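Local atomic coordinates of transcriptional regulator, TetR family (Cytophaga hutchinsonii, PDB entry 3EUP), a protein that probably binds DNA as a TetR-family transcriptional regulator, through a helix-turn-helix domain joined to a helical C-terminal domain. Residues A[32-35]-A[36-40]. Residues are numbered along the deposited sequence; the frame is centred on the assembly and turned at random.
Sequences TSLT and DLTEA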
loop_
_atom_site.group_PDB
_atom_site.type_symbol
_atom_site.label_atom_id
_atom_site.label_comp_id
_atom_site.label_asym_id
_atom_site.label_seq_id
_atom_site.Cartn_x
_atom_site.Cartn_y
_atom_site.Cartn_z
ATOM N N THR A 32 0.027 -9.676 16.160
ATOM C CA THR A 32 1.034 -9.588 17.207
ATOM C C THR A 32 0.403 -10.043 18.495
ATOM O O THR A 32 -0.573 -9.450 18.937
ATOM C CB THR A 32 1.593 -8.146 17.323
ATOM O OG1 THR A 32 2.285 -7.826 16.097
ATOM C CG2 THR A 32 2.576 -8.021 18.499
ATOM N N SER A 33 0.937 -11.116 19.066
ATOM C CA SER A 33 0.405 -11.708 20.302
ATOM C C SER A 33 1.255 -11.309 21.501
ATOM O O SER A 33 2.321 -10.717 21.366
ATOM C CB SER A 33 0.448 -13.235 20.222
ATOM O OG SER A 33 1.796 -13.678 20.355
ATOM N N LEU A 34 0.781 -11.664 22.679
ATOM C CA LEU A 34 1.524 -11.371 23.917
ATOM C C LEU A 34 2.860 -12.060 23.934
ATOM O O LEU A 34 3.848 -11.466 24.359
ATOM C CB LEU A 34 0.738 -11.801 25.140
ATOM C CG LEU A 34 1.459 -11.633 26.486
ATOM C CD1 LEU A 34 1.778 -10.128 26.696
ATOM C CD2 LEU A 34 0.622 -12.219 27.597
ATOM N N THR A 35 2.912 -13.306 23.467
ATOM C CA THR A 35 4.183 -14.022 23.497
ATOM C C THR A 35 5.154 -13.478 22.443
ATOM O O THR A 35 6.368 -13.586 22.597
ATOM C CB THR A 35 4.003 -15.523 23.329
ATOM O OG1 THR A 35 3.683 -15.803 21.968
ATOM C CG2 THR A 35 2.892 -16.018 24.203
ATOM N N ASP A 36 4.635 -12.880 21.378
ATOM C CA ASP A 36 5.485 -12.134 20.454
ATOM C C ASP A 36 6.146 -10.993 21.240
ATOM O O ASP A 36 7.327 -10.754 21.089
ATOM C CB ASP A 36 4.681 -11.533 19.278
ATOM C CG ASP A 36 4.108 -12.586 18.322
ATOM O OD1 ASP A 36 4.774 -13.628 18.066
ATOM O OD2 ASP A 36 2.983 -12.360 17.814
ATOM N N LEU A 37 5.384 -10.317 22.101
ATOM C CA LEU A 37 5.883 -9.137 22.815
ATOM C C LEU A 37 6.886 -9.473 23.930
ATOM O O LEU A 37 7.921 -8.800 24.061
ATOM C CB LEU A 37 4.719 -8.322 23.408
ATOM C CG LEU A 37 3.716 -7.653 22.460
ATOM C CD1 LEU A 37 2.733 -6.768 23.279
ATOM C CD2 LEU A 37 4.432 -6.848 21.392
ATOM N N THR A 38 6.562 -10.489 24.736
ATOM C CA THR A 38 7.442 -10.950 25.786
ATOM C C THR A 38 8.700 -11.593 25.186
ATOM O O THR A 38 9.759 -11.467 25.774
ATOM C CB THR A 38 6.746 -11.922 26.781
ATOM O OG1 THR A 38 6.342 -13.115 26.100
ATOM C CG2 THR A 38 5.540 -11.288 27.418
ATOM N N GLU A 39 8.606 -12.265 24.029
ATOM C CA GLU A 39 9.817 -12.781 23.380
ATOM C C GLU A 39 10.685 -11.651 22.843
ATOM O O GLU A 39 11.886 -11.649 23.043
ATOM C CB GLU A 39 9.526 -13.735 22.227
ATOM C CG GLU A 39 9.011 -15.119 22.621
ATOM C CD GLU A 39 8.804 -16.041 21.385
ATOM O OE1 GLU A 39 9.197 -15.634 20.248
ATOM O OE2 GLU A 39 8.284 -17.176 21.564
ATOM N N ALA A 40 10.074 -10.695 22.166
ATOM C CA ALA A 40 10.801 -9.538 21.577
ATOM C C ALA A 40 11.512 -8.688 22.651
ATOM O O ALA A 40 12.628 -8.240 22.434
ATOM C CB ALA A 40 9.850 -8.668 20.758
#
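The carboxylate of D36 is the flat group of this contact, and S33 meets it at a face and at an edge. S33 OG lies over one face, 3.3 Å from D36 CG, where its bond to OD2 is weak. S33 N comes in at the OD2 edge, on the anti side, tilted toward that same face. It donates to D36 OD2 at 2.7 Å. The bond is nearly straight, 174° at the hydrogen. The other oxygen, OD1, forms a salt bridge with K27 of helix 10-31.

S33 is the N-cap of helix 34-41. Its OG accepts a hydrogen bond from D36 N at 3.1 Å. Together with the S33 N to D36 OD2 bond, this makes a capping box. D36 turns CG back beside its own N (chi1 -67°), which brings the carboxylate to S33. With an alanine in place of D36, S33 N would probably lose its carboxylate acceptor and K27 this salt bridge.

Behind the cap, L37 N, T38 N and E39 N hydrogen-bond to S33 O, L34 O and T35 O, the first turns of the helix. T38 OG1 adds a weak hydrogen bond to L34 O.

Next to the box, T32 CG2 lies 3.6 Å from L37 CD2, the two side chains crossing at about a right angle. T32 OG1 bonds to G28 O, and L37 also touches T20 and I48. L34 CD1 touches T38 CG2 at 4.0 Å.

As in other TetR-family regulators, helix 34-41 is probably the first helix of the helix-turn-helix, and helix 45-48 the recognition helix. The capping box probably helps fix the start of helix 34-41. The negative carboxylate at its N-terminus probably also interacts favourably with the helix dipole, while K27 ties that end to helix 10-31.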